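Local coordinates for protein methionine gamma-lyase (Trichomonas vaginalis, PDB 1E5F) that is a pyridoxal-5'-phosphate-dependent enzyme of the Cys/Met metabolism family, holding its cofactor in a fold related to that of the PLP-dependent aminotransferases, at residues 150-155 and 180-185. Residues are numbered along the deposited sequence; the frame is centred on the assembly and turned at random.
Sequences IVYFET and LVIADN. With PLP (pyridoxal-5'-phosphate), chain C.
Ile182 wedges like a forked knob between two side chains of the neighbouring strand that stand on the same face of the sheet: its CD1 settles against Ile150, 3.7 Å from CG2, while its CG2 takes the other direction and rests 3.7 Å from CD2 of the Tyr152 ring. With CG1 of Ile182 anti to its carbonyl carbon (chi1 -60°), the two branches part, one to each neighbour on this face, which helix 86-97 covers.

The reverse face is shaped by Phe153. Its CG sits between backbone N and carbonyl carbon (chi1 65°), a rotamer that swings the ring over the second strand. The small side chain of Ala183 makes a low step beside Val181, and the ring's outer end fills it: CE1, 3.7 Å from Ala183 CB, and CZ come down on the alanine, while CE2 meets Val181 CG1. Ile182 O faces one side of the ring, displaced toward its rim. Helix 166-174, which links strand 148-154 to strand 180-184 in a beta-alpha-beta crossover, packs on this face through Val169 against Val151 and Met166 against Phe153.

Between these faces runs a regular ladder: Val151 N to Leu180 O, Ile182 N to Val151 O, Phe153 N to Ile182 O and Asp184 N to Phe153 O. Beyond it the strands separate, and a water bridges Thr155 N and Asp184 O.

At this C-terminal end apolar packing gives way to the cofactor site. Asp184 OD2 approaches PLP N1 to 2.6 Å, and its OD1 is held by Thr186. One water accepts from Tyr152 OH and donates to both Glu154 OE2 and Asp184 OD2, bridging from one side two oxygens that lie 4.2 Å apart without bonding to each other; Glu154 is also tied to Tyr111 N and Asn158 N. The water's donation to both acids would ease their proximity, and the close aspartate is consistent with a protonated pyridine nitrogen, as in related enzymes of fold type I.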
loop_
_atom_site.group_PDB
_atom_site.type_symbol
_atom_site.label_atom_id
_atom_site.label_comp_id
_atom_site.label_asym_id
_atom_site.label_seq_id
_atom_site.Cartn_x
_atom_site.Cartn_y
_atom_site.Cartn_z
ATOM N N ILE A 150 25.265 27.902 11.897
ATOM C CA ILE A 150 23.921 27.953 11.374
ATOM C C ILE A 150 23.075 29.107 11.908
ATOM O O ILE A 150 23.234 29.414 13.124
ATOM C CB ILE A 150 23.234 26.621 11.860
ATOM C CG1 ILE A 150 23.887 25.417 11.111
ATOM C CG2 ILE A 150 21.752 26.575 11.537
ATOM C CD1 ILE A 150 23.355 24.051 11.434
ATOM N N VAL A 151 22.326 29.751 11.034
ATOM C CA VAL A 151 21.292 30.645 11.570
ATOM C C VAL A 151 19.961 29.959 11.180
ATOM O O VAL A 151 19.850 29.709 9.980
ATOM C CB VAL A 151 21.401 32.049 10.998
ATOM C CG1 VAL A 151 20.215 32.945 11.354
ATOM C CG2 VAL A 151 22.666 32.682 11.679
ATOM N N TYR A 152 19.051 29.762 12.136
ATOM C CA TYR A 152 17.858 28.973 11.763
ATOM C C TYR A 152 16.562 29.682 12.107
ATOM O O TYR A 152 16.490 30.217 13.215
ATOM C CB TYR A 152 17.834 27.628 12.618
ATOM C CG TYR A 152 16.747 26.600 12.358
ATOM C CD1 TYR A 152 15.479 26.693 12.920
ATOM C CD2 TYR A 152 16.934 25.577 11.424
ATOM C CE1 TYR A 152 14.441 25.779 12.710
ATOM C CE2 TYR A 152 15.937 24.632 11.158
ATOM C CZ TYR A 152 14.704 24.735 11.763
ATOM O OH TYR A 152 13.713 23.870 11.535
ATOM N N PHE A 153 15.524 29.514 11.314
ATOM C CA PHE A 153 14.237 30.145 11.589
ATOM C C PHE A 153 13.100 29.580 10.744
ATOM O O PHE A 153 13.342 28.843 9.792
ATOM C CB PHE A 153 14.349 31.658 11.388
ATOM C CG PHE A 153 14.636 32.007 9.967
ATOM C CD1 PHE A 153 13.650 32.045 8.972
ATOM C CD2 PHE A 153 15.881 32.338 9.604
ATOM C CE1 PHE A 153 13.994 32.251 7.678
ATOM C CE2 PHE A 153 16.270 32.611 8.308
ATOM C CZ PHE A 153 15.285 32.594 7.342
ATOM N N GLU A 154 11.878 29.887 11.175
ATOM C CA GLU A 154 10.677 29.568 10.453
ATOM C C GLU A 154 9.907 30.846 10.229
ATOM O O GLU A 154 9.628 31.549 11.197
ATOM C CB GLU A 154 9.712 28.776 11.275
ATOM C CG GLU A 154 10.206 27.527 11.986
ATOM C CD GLU A 154 9.292 26.791 12.937
ATOM O OE1 GLU A 154 8.121 27.230 13.063
ATOM O OE2 GLU A 154 9.646 25.865 13.733
ATOM N N THR A 155 9.418 31.079 9.042
ATOM C CA THR A 155 8.500 32.137 8.815
ATOM C C THR A 155 7.444 31.679 7.798
ATOM O O THR A 155 7.799 31.242 6.733
ATOM C CB THR A 155 9.239 33.397 8.412
ATOM O OG1 THR A 155 8.310 34.450 8.106
ATOM C CG2 THR A 155 10.038 33.204 7.096
ATOM N N LEU A 180 25.591 29.099 7.533
ATOM C CA LEU A 180 24.440 28.605 6.745
ATOM C C LEU A 180 23.121 29.078 7.296
ATOM O O LEU A 180 22.936 28.975 8.527
ATOM C CB LEU A 180 24.436 27.030 6.851
ATOM C CG LEU A 180 25.577 26.439 5.988
ATOM C CD1 LEU A 180 25.582 24.916 6.063
ATOM C CD2 LEU A 180 25.560 26.835 4.548
ATOM N N VAL A 181 22.319 29.685 6.440
ATOM C CA VAL A 181 20.982 30.074 6.880
ATOM C C VAL A 181 20.067 28.918 6.465
ATOM O O VAL A 181 19.989 28.570 5.272
ATOM C CB VAL A 181 20.543 31.383 6.265
ATOM C CG1 VAL A 181 19.187 31.779 6.708
ATOM C CG2 VAL A 181 21.662 32.391 6.704
ATOM N N ILE A 182 19.222 28.419 7.312
ATOM C CA ILE A 182 18.314 27.274 7.175
ATOM C C ILE A 182 16.946 27.805 7.443
ATOM O O ILE A 182 16.741 28.341 8.558
ATOM C CB ILE A 182 18.620 26.071 8.136
ATOM C CG1 ILE A 182 20.078 25.542 7.829
ATOM C CG2 ILE A 182 17.696 24.879 7.853
ATOM C CD1 ILE A 182 20.681 24.498 8.685
ATOM N N ALA A 183 16.042 27.651 6.526
ATOM C CA ALA A 183 14.664 28.153 6.759
ATOM C C ALA A 183 13.650 26.984 6.758
ATOM O O ALA A 183 13.843 26.092 5.886
ATOM C CB ALA A 183 14.423 29.121 5.665
ATOM N N ASP A 184 12.902 26.869 7.872
ATOM C CA ASP A 184 11.855 25.771 7.759
ATOM C C ASP A 184 10.642 26.313 7.039
ATOM O O ASP A 184 9.967 27.246 7.480
ATOM C CB ASP A 184 11.503 25.301 9.155
ATOM C CG ASP A 184 10.484 24.161 9.202
ATOM O OD1 ASP A 184 9.631 24.076 8.316
ATOM O OD2 ASP A 184 10.311 23.563 10.311
ATOM N N ASN A 185 10.349 25.911 5.785
ATOM C CA ASN A 185 9.358 26.474 4.891
ATOM C C ASN A 185 8.059 25.756 4.919
ATOM O O ASN A 185 7.202 25.779 4.056
ATOM C CB ASN A 185 9.988 26.487 3.450
ATOM C CG ASN A 185 9.242 27.365 2.432
ATOM O OD1 ASN A 185 8.700 28.442 2.830
ATOM N ND2 ASN A 185 9.120 27.023 1.136
HETATM N N1 PLP C . 8.580 21.797 11.037
HETATM C C2 PLP C . 7.513 22.524 11.453
HETATM C C2A PLP C . 7.137 23.937 11.154
HETATM C C3 PLP C . 6.454 21.652 11.821
HETATM O O3 PLP C . 5.287 22.275 12.131
HETATM C C4 PLP C . 6.615 20.312 12.117
HETATM C C4A PLP C . 5.346 19.734 12.872
HETATM C C5 PLP C . 7.871 19.824 12.129
HETATM C C6 PLP C . 8.902 20.611 11.614
HETATM C C5A PLP C . 8.183 18.387 12.395
HETATM O O4P PLP C . 7.687 17.547 11.250
HETATM P P PLP C . 7.305 16.037 11.554
HETATM O O1P PLP C . 6.129 16.172 12.445
HETATM O O2P PLP C . 6.977 15.558 10.207
HETATM O O3P PLP C . 8.463 15.298 12.248
HETATM O O HOH W 1 11.384 23.930 12.756
HETATM O O HOH W 2 9.261 30.681 4.550
HETATM O O HOH W 3 10.775 29.960 6.716
HETATM O O HOH W 4 6.967 28.445 6.479
#